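Local coordinates for protein LipS lipolytic enzyme (Unidentified, PDB 4FBL) that probably hydrolyses ester bonds of lipids as a thermostable lipase of the alpha/beta hydrolase family, at residues C[80-89]-C[104-115]; C[154-165]-C[200-211]. All blocks are in the same frame, centred on the assembly; numbering follows the deposited sequence.

Interaction 1: residues C[80-89]-C[104-115]; sequences TVATPRLTGH and WTADIVAAMRWL
Thr87 and Asp107 make the main polar link. OD2 of Asp107 accepts two bonds from this one residue. Thr87 OG1 donates to Asp107 OD2 at 2.7 Å, on the syn lone pair. The backbone N of Thr87 lies 3.0 Å from Asp107 OD2 and comes from above the carboxylate plane, with a nearly straight N-H (173°). The chi1 of Thr87 (-52°) sets OG1 beside its own N, which lets both donors converge on the same oxygen. The two bonds should hold the carboxylate against rotation.

Trp104 adds a third bond. Trp104 NE1 donates to Thr87 O at 3.0 Å, close to the indole plane, so the carbonyl sits at the ring edge. Thr87 is thus gripped through N, OG1 and O. It lies in the type II beta turn from Leu86 to His89. His89 turns an edge to the indole face in an offset T-shaped pair, with planes at 74°. Its ND1 is bonded to Gly62 O, while NE2 is buried without a polar partner.

Apolar packing continues along the helix. Leu86 puts CB near Trp104 CD1 and CD2 near Ile108 CD1. Pro84 CG rests on Ala111 CB. Further on, Ala82 CB touches Trp114 CE3 at 3.8 Å and Leu115 CD2 at 3.9 Å. The Trp114 six-membered ring also meets Thr80 CG2, at 3.5 Å from CZ3. Thr80 OG1 instead bonds to Ser50 O and Gly49 N.

This is a helix packed on the central sheet of an alpha/beta hydrolase fold. Strand 80-83 and helix 104-115 run nearly antiparallel, with axes 8.9 Å apart. Ile108, Met112 and Leu115 also reach strand 52-57. Val81 and Thr83 point away from this helix and pack on helix 68-76 instead.

Interaction 2: residues C[154-165]-C[200-211]; sequences ALRMESPDLAAL and IKHLITIGAVAE
Leu162 and Ile200 meet at the apolar centre, where helix 160-165, which follows a strand-end loop of the alpha/beta hydrolase fold, lies across helix 200-211. Leu162 CG is 3.8 Å from Ile200 CG2. Leu162 has CG anti to its backbone N (chi1 -168°), and its CD2 comes near Leu203 CD2 and Ile204 CD1. On the other branch of Ile200, CD1 packs against Leu165 CB at 3.7 Å. Met157 CG leans on Leu203 CD2. Ser159, at the N-cap of helix 160-165, accepts from Leu162 N through OG.

Toward the other end, the backbones close up at Gly207. Gly207 CA lies 3.8 Å from Leu155 CA and 3.5 Å from Ala154 O, and makes a CA-H...O contact with Leu155 O. Leu155 CG packs on Ala210 CB. Two waters lie between Ala154 O and Leu203 O.

At the polar edge, Arg156 NE forms a long salt bridge to Glu211 OE1, with the two planes 76° apart. Glu211 OE2 also pairs with Arg156 of the second subunit, so the edge is part of the dimer interface. A third water donates to Leu155 O at 2.9 Å and to Glu211 OE1 at 2.5 Å.

Overall arrangement
After strands 45-47 and 52-57 and helix 68-76, the chain enters strand 80-83. It leaves through the turn at residues 86-89 and returns as helix 101-118. Interaction 1 closes this short, mostly helical loop and ties the helix to a strand near one edge of the main sheet. Strand 121-127, the probable nucleophile elbow at Ser128 and strand 147-151 follow. Interaction 2 then closes a longer loop, carrying the small sheet of 174-176 and 194-196, and ties the segment after strand 147-151 to helix 200-213. The loops are in series and do not cross. They meet where Trp104 packs on His202 and Thr105 on Ile206. Bound spermidine lies near both, and both touch the second subunit.

Interaction 1: residues C[80-89]-C[104-115]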
loop_
_atom_site.group_PDB
_atom_site.type_symbol
_atom_site.label_atom_id
_atom_site.label_comp_id
_atom_site.label_asym_id
_atom_site.label_seq_id
_atom_site.Cartn_x
_atom_site.Cartn_y
_atom_site.Cartn_z
ATOM N N THR C 80 -2.659 -27.949 17.444
ATOM C CA THR C 80 -3.144 -27.966 16.037
ATOM C C THR C 80 -2.371 -26.846 15.257
ATOM O O THR C 80 -2.104 -25.774 15.854
ATOM C CB THR C 80 -4.663 -27.754 16.011
ATOM O OG1 THR C 80 -5.303 -28.852 16.714
ATOM C CG2 THR C 80 -5.253 -27.698 14.593
ATOM N N VAL C 81 -1.925 -27.162 14.025
ATOM C CA VAL C 81 -0.994 -26.337 13.225
ATOM C C VAL C 81 -1.516 -26.229 11.794
ATOM O O VAL C 81 -1.841 -27.271 11.174
ATOM C CB VAL C 81 0.479 -26.840 13.203
ATOM C CG1 VAL C 81 1.373 -25.840 12.430
ATOM C CG2 VAL C 81 1.092 -26.946 14.643
ATOM N N ALA C 82 -1.665 -24.999 11.286
ATOM C CA ALA C 82 -1.905 -24.765 9.820
ATOM C C ALA C 82 -0.762 -23.893 9.315
ATOM O O ALA C 82 -0.634 -22.720 9.762
ATOM C CB ALA C 82 -3.261 -24.054 9.564
ATOM N N THR C 83 0.026 -24.436 8.354
ATOM C CA THR C 83 1.107 -23.739 7.726
ATOM C C THR C 83 0.757 -23.755 6.239
ATOM O O THR C 83 1.173 -24.651 5.536
ATOM C CB THR C 83 2.451 -24.453 7.920
ATOM O OG1 THR C 83 2.571 -24.666 9.316
ATOM C CG2 THR C 83 3.634 -23.534 7.464
ATOM N N PRO C 84 -0.010 -22.768 5.753
ATOM C CA PRO C 84 -0.493 -22.829 4.353
ATOM C C PRO C 84 0.559 -22.514 3.314
ATOM O O PRO C 84 1.494 -21.765 3.589
ATOM C CB PRO C 84 -1.567 -21.691 4.282
ATOM C CG PRO C 84 -1.189 -20.750 5.444
ATOM C CD PRO C 84 -0.625 -21.681 6.527
ATOM N N ARG C 85 0.291 -22.964 2.089
ATOM C CA ARG C 85 1.120 -22.634 0.945
ATOM C C ARG C 85 0.358 -21.444 0.291
ATOM O O ARG C 85 -0.755 -21.618 -0.212
ATOM C CB ARG C 85 1.217 -23.816 -0.048
ATOM C CG ARG C 85 2.199 -23.502 -1.204
ATOM C CD ARG C 85 2.290 -24.740 -2.205
ATOM N NE ARG C 85 0.951 -25.150 -2.633
ATOM C CZ ARG C 85 0.237 -24.556 -3.577
ATOM N NH1 ARG C 85 0.646 -23.434 -4.191
ATOM N NH2 ARG C 85 -0.905 -25.092 -3.885
ATOM N N LEU C 86 0.956 -20.248 0.293
ATOM C CA LEU C 86 0.184 -19.114 -0.338
ATOM C C LEU C 86 -0.051 -19.333 -1.833
ATOM O O LEU C 86 0.740 -19.995 -2.501
ATOM C CB LEU C 86 0.865 -17.785 -0.114
ATOM C CG LEU C 86 1.009 -17.484 1.369
ATOM C CD1 LEU C 86 1.808 -16.147 1.635
ATOM C CD2 LEU C 86 -0.368 -17.530 2.136
ATOM N N THR C 87 -1.155 -18.806 -2.354
ATOM C CA THR C 87 -1.463 -18.851 -3.775
ATOM C C THR C 87 -0.263 -18.431 -4.644
ATOM O O THR C 87 0.389 -17.407 -4.374
ATOM C CB THR C 87 -2.665 -17.883 -4.058
ATOM O OG1 THR C 87 -3.734 -18.227 -3.134
ATOM C CG2 THR C 87 -3.150 -17.971 -5.604
ATOM N N GLY C 88 0.020 -19.195 -5.707
ATOM C CA GLY C 88 1.110 -18.821 -6.572
ATOM C C GLY C 88 2.493 -19.116 -6.075
ATOM O O GLY C 88 3.481 -18.840 -6.806
ATOM N N HIS C 89 2.611 -19.641 -4.822
ATOM C CA HIS C 89 3.937 -19.963 -4.229
ATOM C C HIS C 89 4.247 -21.492 -4.226
ATOM O O HIS C 89 3.292 -22.363 -4.184
ATOM C CB HIS C 89 4.117 -19.401 -2.804
ATOM C CG HIS C 89 4.030 -17.927 -2.744
ATOM N ND1 HIS C 89 5.103 -17.127 -2.420
ATOM C CD2 HIS C 89 3.025 -17.092 -3.080
ATOM C CE1 HIS C 89 4.746 -15.859 -2.500
ATOM N NE2 HIS C 89 3.491 -15.814 -2.865
ATOM N N TRP C 104 -3.954 -13.718 -1.087
ATOM C CA TRP C 104 -3.190 -14.101 0.084
ATOM C C TRP C 104 -3.928 -13.866 1.384
ATOM O O TRP C 104 -3.755 -14.608 2.349
ATOM C CB TRP C 104 -1.785 -13.447 0.144
ATOM C CG TRP C 104 -0.998 -13.796 -1.132
ATOM C CD1 TRP C 104 -1.109 -14.939 -1.876
ATOM C CD2 TRP C 104 -0.095 -12.932 -1.863
ATOM N NE1 TRP C 104 -0.306 -14.887 -3.004
ATOM C CE2 TRP C 104 0.321 -13.659 -3.031
ATOM C CE3 TRP C 104 0.349 -11.607 -1.667
ATOM C CZ2 TRP C 104 1.194 -13.129 -3.985
ATOM C CZ3 TRP C 104 1.256 -11.041 -2.641
ATOM C CH2 TRP C 104 1.692 -11.835 -3.753
ATOM N N THR C 105 -4.713 -12.814 1.438
ATOM C CA THR C 105 -5.499 -12.584 2.651
ATOM C C THR C 105 -6.625 -13.648 2.716
ATOM O O THR C 105 -7.016 -14.106 3.817
ATOM C CB THR C 105 -6.089 -11.147 2.708
ATOM O OG1 THR C 105 -6.673 -10.760 1.438
ATOM C CG2 THR C 105 -5.026 -10.155 3.126
ATOM N N ALA C 106 -7.187 -14.019 1.559
ATOM C CA ALA C 106 -8.161 -15.115 1.546
ATOM C C ALA C 106 -7.507 -16.443 1.969
ATOM O O ALA C 106 -8.194 -17.299 2.613
ATOM C CB ALA C 106 -8.905 -15.274 0.152
ATOM N N ASP C 107 -6.209 -16.637 1.672
ATOM C CA ASP C 107 -5.566 -17.861 2.137
ATOM C C ASP C 107 -5.494 -17.880 3.672
ATOM O O ASP C 107 -5.690 -18.945 4.291
ATOM C CB ASP C 107 -4.150 -18.056 1.606
ATOM C CG ASP C 107 -4.104 -18.254 0.071
ATOM O OD1 ASP C 107 -4.946 -18.963 -0.479
ATOM O OD2 ASP C 107 -3.246 -17.647 -0.568
ATOM N N ILE C 108 -5.174 -16.741 4.263
ATOM C CA ILE C 108 -5.084 -16.611 5.737
ATOM C C ILE C 108 -6.459 -16.789 6.383
ATOM O O ILE C 108 -6.567 -17.488 7.360
ATOM C CB ILE C 108 -4.564 -15.286 6.092
ATOM C CG1 ILE C 108 -3.153 -15.129 5.472
ATOM C CG2 ILE C 108 -4.540 -15.079 7.648
ATOM C CD1 ILE C 108 -2.035 -16.310 5.788
ATOM N N VAL C 109 -7.517 -16.237 5.761
ATOM C CA VAL C 109 -8.880 -16.435 6.186
ATOM C C VAL C 109 -9.271 -17.925 6.146
ATOM O O VAL C 109 -9.783 -18.413 7.107
ATOM C CB VAL C 109 -9.864 -15.574 5.344
ATOM C CG1 VAL C 109 -11.273 -15.909 5.767
ATOM C CG2 VAL C 109 -9.637 -14.093 5.728
ATOM N N ALA C 110 -9.007 -18.654 5.062
ATOM C CA ALA C 110 -9.333 -20.086 5.034
ATOM C C ALA C 110 -8.516 -20.898 6.072
ATOM O O ALA C 110 -9.032 -21.879 6.612
ATOM C CB ALA C 110 -9.061 -20.699 3.621
ATOM N N ALA C 111 -7.257 -20.565 6.307
ATOM C CA ALA C 111 -6.470 -21.289 7.360
ATOM C C ALA C 111 -7.079 -20.992 8.758
ATOM O O ALA C 111 -7.127 -21.857 9.694
ATOM C CB ALA C 111 -4.927 -20.852 7.310
ATOM N N MET C 112 -7.543 -19.757 8.927
ATOM C CA MET C 112 -8.215 -19.352 10.206
ATOM C C MET C 112 -9.490 -20.147 10.322
ATOM O O MET C 112 -9.805 -20.616 11.390
ATOM C CB MET C 112 -8.671 -17.887 10.216
ATOM C CG MET C 112 -7.546 -16.955 10.560
ATOM S SD MET C 112 -8.022 -15.215 10.438
ATOM C CE MET C 112 -9.352 -15.192 11.687
ATOM N N ARG C 113 -10.235 -20.315 9.231
ATOM C CA ARG C 113 -11.475 -21.104 9.319
ATOM C C ARG C 113 -11.188 -22.583 9.627
ATOM O O ARG C 113 -11.941 -23.211 10.365
ATOM C CB ARG C 113 -12.319 -20.931 8.055
ATOM C CG ARG C 113 -12.810 -19.446 8.008
ATOM C CD ARG C 113 -13.499 -19.052 6.711
ATOM N NE ARG C 113 -14.161 -17.752 6.843
ATOM C CZ ARG C 113 -14.641 -17.025 5.830
ATOM N NH1 ARG C 113 -14.500 -17.456 4.570
ATOM N NH2 ARG C 113 -15.237 -15.850 6.074
ATOM N N TRP C 114 -10.102 -23.122 9.084
ATOM C CA TRP C 114 -9.730 -24.538 9.282
ATOM C C TRP C 114 -9.361 -24.756 10.766
ATOM O O TRP C 114 -9.772 -25.777 11.379
ATOM C CB TRP C 114 -8.572 -24.900 8.344
ATOM C CG TRP C 114 -8.071 -26.310 8.432
ATOM C CD1 TRP C 114 -8.453 -27.364 7.651
ATOM C CD2 TRP C 114 -7.051 -26.830 9.343
ATOM N NE1 TRP C 114 -7.740 -28.510 8.016
ATOM C CE2 TRP C 114 -6.889 -28.217 9.052
ATOM C CE3 TRP C 114 -6.281 -26.259 10.400
ATOM C CZ2 TRP C 114 -5.945 -29.038 9.737
ATOM C CZ3 TRP C 114 -5.363 -27.082 11.123
ATOM C CH2 TRP C 114 -5.208 -28.467 10.789
ATOM N N LEU C 115 -8.627 -23.786 11.334
ATOM C CA LEU C 115 -8.230 -23.844 12.739
ATOM C C LEU C 115 -9.434 -23.688 13.640
ATOM O O LEU C 115 -9.506 -24.370 14.606
ATOM C CB LEU C 115 -7.205 -22.752 13.086
ATOM C CG LEU C 115 -5.837 -22.901 12.533
ATOM C CD1 LEU C 115 -5.003 -21.659 12.781
ATOM C CD2 LEU C 115 -5.068 -24.105 13.054
#

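Interaction 2: residues C[154-165]-C[200-211]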
loop_
_atom_site.group_PDB
_atom_site.type_symbol
_atom_site.label_atom_id
_atom_site.label_comp_id
_atom_site.label_asym_id
_atom_site.label_seq_id
_atom_site.Cartn_x
_atom_site.Cartn_y
_atom_site.Cartn_z
ATOM N N ALA C 154 7.197 -7.438 7.232
ATOM C CA ALA C 154 7.492 -6.531 6.109
ATOM C C ALA C 154 6.351 -5.465 5.943
ATOM O O ALA C 154 5.545 -5.494 4.994
ATOM C CB ALA C 154 7.657 -7.352 4.832
ATOM N N LEU C 155 6.234 -4.603 6.919
ATOM C CA LEU C 155 5.199 -3.478 6.839
ATOM C C LEU C 155 5.689 -2.337 5.910
ATOM O O LEU C 155 4.902 -1.822 5.084
ATOM C CB LEU C 155 4.883 -2.962 8.201
ATOM C CG LEU C 155 3.712 -3.646 8.948
ATOM C CD1 LEU C 155 3.942 -5.095 9.266
ATOM C CD2 LEU C 155 3.600 -2.944 10.280
ATOM N N ARG C 156 6.982 -1.983 6.037
ATOM C CA ARG C 156 7.627 -0.866 5.263
ATOM C C ARG C 156 8.925 -1.362 4.656
ATOM O O ARG C 156 9.878 -1.620 5.401
ATOM C CB ARG C 156 7.898 0.297 6.204
ATOM C CG ARG C 156 6.644 0.915 6.791
ATOM C CD ARG C 156 7.050 2.227 7.672
ATOM N NE ARG C 156 6.643 3.461 7.000
ATOM C CZ ARG C 156 7.385 4.174 6.148
ATOM N NH1 ARG C 156 8.650 3.841 5.865
ATOM N NH2 ARG C 156 6.879 5.254 5.587
ATOM N N MET C 157 8.956 -1.576 3.338
ATOM C CA MET C 157 10.187 -2.014 2.668
ATOM C C MET C 157 11.179 -0.848 2.526
ATOM O O MET C 157 12.392 -1.053 2.453
ATOM C CB MET C 157 9.922 -2.596 1.316
ATOM C CG MET C 157 9.007 -3.882 1.289
ATOM S SD MET C 157 9.747 -5.190 2.328
ATOM C CE MET C 157 11.043 -5.743 1.209
ATOM N N GLU C 158 10.666 0.366 2.410
ATOM C CA GLU C 158 11.480 1.582 2.345
ATOM C C GLU C 158 12.512 1.515 1.260
ATOM O O GLU C 158 13.646 1.799 1.533
ATOM C CB GLU C 158 12.181 1.863 3.695
ATOM C CG GLU C 158 11.432 2.925 4.463
ATOM C CD GLU C 158 11.561 2.742 5.940
ATOM O OE1 GLU C 158 12.583 2.122 6.359
ATOM O OE2 GLU C 158 10.646 3.254 6.677
ATOM N N SER C 159 12.105 1.045 0.089
ATOM C CA SER C 159 12.942 0.867 -1.059
ATOM C C SER C 159 12.354 1.572 -2.357
ATOM O O SER C 159 11.441 1.102 -3.030
ATOM C CB SER C 159 13.141 -0.618 -1.277
ATOM O OG SER C 159 13.611 -0.788 -2.579
ATOM N N PRO C 160 12.893 2.751 -2.706
ATOM C CA PRO C 160 12.454 3.431 -3.957
ATOM C C PRO C 160 12.559 2.558 -5.187
ATOM O O PRO C 160 11.660 2.561 -6.031
ATOM C CB PRO C 160 13.392 4.651 -4.036
ATOM C CG PRO C 160 13.661 5.027 -2.485
ATOM C CD PRO C 160 13.804 3.578 -1.861
ATOM N N ASP C 161 13.593 1.713 -5.272
ATOM C CA ASP C 161 13.765 0.848 -6.438
ATOM C C ASP C 161 12.611 -0.153 -6.512
ATOM O O ASP C 161 12.110 -0.465 -7.578
ATOM C CB ASP C 161 15.061 0.017 -6.279
ATOM C CG ASP C 161 16.369 0.821 -6.590
ATOM O OD1 ASP C 161 16.357 2.047 -6.909
ATOM O OD2 ASP C 161 17.442 0.173 -6.466
ATOM N N LEU C 162 12.255 -0.737 -5.366
ATOM C CA LEU C 162 11.113 -1.688 -5.400
ATOM C C LEU C 162 9.804 -0.964 -5.840
ATOM O O LEU C 162 9.083 -1.432 -6.712
ATOM C CB LEU C 162 10.900 -2.221 -3.967
ATOM C CG LEU C 162 9.991 -3.387 -3.860
ATOM C CD1 LEU C 162 10.652 -4.680 -4.325
ATOM C CD2 LEU C 162 9.575 -3.360 -2.382
ATOM N N ALA C 163 9.544 0.174 -5.186
ATOM C CA ALA C 163 8.309 0.973 -5.435
ATOM C C ALA C 163 8.257 1.339 -6.946
ATOM O O ALA C 163 7.182 1.349 -7.558
ATOM C CB ALA C 163 8.329 2.183 -4.513
ATOM N N ALA C 164 9.425 1.556 -7.583
ATOM C CA ALA C 164 9.452 1.863 -9.045
ATOM C C ALA C 164 9.200 0.704 -9.947
ATOM O O ALA C 164 9.011 0.895 -11.165
ATOM C CB ALA C 164 10.821 2.568 -9.487
ATOM N N LEU C 165 9.160 -0.513 -9.371
ATOM C CA LEU C 165 8.702 -1.682 -10.119
ATOM C C LEU C 165 7.199 -1.947 -9.964
ATOM O O LEU C 165 6.597 -2.701 -10.779
ATOM C CB LEU C 165 9.507 -2.922 -9.693
ATOM C CG LEU C 165 11.025 -2.765 -10.041
ATOM C CD1 LEU C 165 11.934 -3.644 -9.114
ATOM C CD2 LEU C 165 11.245 -2.991 -11.539
ATOM N N ILE C 200 4.867 -7.584 -7.154
ATOM C CA ILE C 200 5.429 -6.567 -6.186
ATOM C C ILE C 200 4.408 -5.542 -5.565
ATOM O O ILE C 200 4.491 -5.182 -4.359
ATOM C CB ILE C 200 6.629 -5.755 -6.818
ATOM C CG1 ILE C 200 7.826 -6.752 -7.160
ATOM C CG2 ILE C 200 6.980 -4.530 -5.960
ATOM C CD1 ILE C 200 9.070 -6.112 -7.876
ATOM N N LYS C 201 3.450 -5.126 -6.375
ATOM C CA LYS C 201 2.451 -4.143 -5.897
ATOM C C LYS C 201 1.646 -4.717 -4.647
ATOM O O LYS C 201 1.423 -4.014 -3.639
ATOM C CB LYS C 201 1.539 -3.716 -7.057
ATOM C CG LYS C 201 0.552 -4.733 -7.513
ATOM C CD LYS C 201 -0.333 -4.312 -8.711
ATOM C CE LYS C 201 0.481 -4.159 -10.012
ATOM N NZ LYS C 201 0.860 -5.478 -10.666
ATOM N N HIS C 202 1.360 -6.018 -4.701
ATOM C CA HIS C 202 0.689 -6.745 -3.599
ATOM C C HIS C 202 1.489 -6.877 -2.350
ATOM O O HIS C 202 0.901 -6.831 -1.248
ATOM C CB HIS C 202 0.285 -8.088 -4.191
ATOM C CG HIS C 202 -0.657 -7.873 -5.322
ATOM N ND1 HIS C 202 -0.398 -8.231 -6.642
ATOM C CD2 HIS C 202 -1.885 -7.304 -5.317
ATOM C CE1 HIS C 202 -1.422 -7.876 -7.403
ATOM N NE2 HIS C 202 -2.354 -7.330 -6.612
ATOM N N LEU C 203 2.815 -7.050 -2.446
ATOM C CA LEU C 203 3.609 -7.001 -1.250
ATOM C C LEU C 203 3.467 -5.686 -0.541
ATOM O O LEU C 203 3.351 -5.611 0.720
ATOM C CB LEU C 203 5.088 -7.267 -1.556
ATOM C CG LEU C 203 6.174 -7.037 -0.485
ATOM C CD1 LEU C 203 6.092 -7.896 0.740
ATOM C CD2 LEU C 203 7.660 -7.170 -1.036
ATOM N N ILE C 204 3.554 -4.590 -1.291
ATOM C CA ILE C 204 3.555 -3.239 -0.664
ATOM C C ILE C 204 2.125 -2.966 -0.063
ATOM O O ILE C 204 2.018 -2.391 1.024
ATOM C CB ILE C 204 3.902 -2.133 -1.766
ATOM C CG1 ILE C 204 5.433 -2.115 -2.031
ATOM C CG2 ILE C 204 3.539 -0.763 -1.244
ATOM C CD1 ILE C 204 5.878 -1.521 -3.396
ATOM N N THR C 205 1.092 -3.428 -0.752
ATOM C CA THR C 205 -0.305 -3.209 -0.332
ATOM C C THR C 205 -0.519 -3.853 1.070
ATOM O O THR C 205 -0.978 -3.200 2.062
ATOM C CB THR C 205 -1.363 -3.830 -1.335
ATOM O OG1 THR C 205 -1.306 -3.161 -2.623
ATOM C CG2 THR C 205 -2.801 -3.662 -0.756
ATOM N N ILE C 206 -0.113 -5.145 1.184
ATOM C CA ILE C 206 -0.265 -5.846 2.459
ATOM C C ILE C 206 0.477 -5.114 3.534
ATOM O O ILE C 206 -0.054 -4.970 4.650
ATOM C CB ILE C 206 0.284 -7.336 2.444
ATOM C CG1 ILE C 206 -0.456 -8.209 1.462
ATOM C CG2 ILE C 206 0.172 -7.944 3.901
ATOM C CD1 ILE C 206 -1.813 -8.351 1.894
ATOM N N GLY C 207 1.734 -4.705 3.254
ATOM C CA GLY C 207 2.451 -4.025 4.286
ATOM C C GLY C 207 1.756 -2.726 4.734
ATOM O O GLY C 207 1.674 -2.374 5.952
ATOM N N ALA C 208 1.278 -1.965 3.764
ATOM C CA ALA C 208 0.567 -0.699 4.133
ATOM C C ALA C 208 -0.787 -0.887 4.914
ATOM O O ALA C 208 -1.100 -0.128 5.845
ATOM C CB ALA C 208 0.329 0.125 2.890
ATOM N N VAL C 209 -1.580 -1.877 4.506
ATOM C CA VAL C 209 -2.844 -2.139 5.183
ATOM C C VAL C 209 -2.525 -2.543 6.625
ATOM O O VAL C 209 -3.117 -2.011 7.577
ATOM C CB VAL C 209 -3.722 -3.157 4.446
ATOM C CG1 VAL C 209 -4.936 -3.614 5.370
ATOM C CG2 VAL C 209 -4.227 -2.527 3.096
ATOM N N ALA C 210 -1.511 -3.404 6.812
ATOM C CA ALA C 210 -1.116 -3.822 8.183
ATOM C C ALA C 210 -0.671 -2.707 9.016
ATOM O O ALA C 210 -1.065 -2.630 10.243
ATOM C CB ALA C 210 0.040 -4.926 8.156
ATOM N N GLU C 211 0.249 -1.892 8.453
ATOM C CA GLU C 211 0.656 -0.715 9.176
ATOM C C GLU C 211 -0.549 0.158 9.641
ATOM O O GLU C 211 -0.553 0.678 10.769
ATOM C CB GLU C 211 1.603 0.159 8.339
ATOM C CG GLU C 211 2.212 1.247 9.289
ATOM C CD GLU C 211 3.250 2.217 8.557
ATOM O OE1 GLU C 211 3.646 1.952 7.437
ATOM O OE2 GLU C 211 3.691 3.220 9.130
HETATM O O HOH W 1 5.429 -4.427 2.486
HETATM O O HOH W 2 3.991 -7.278 3.366
HETATM O O HOH W 3 3.482 0.685 5.325
#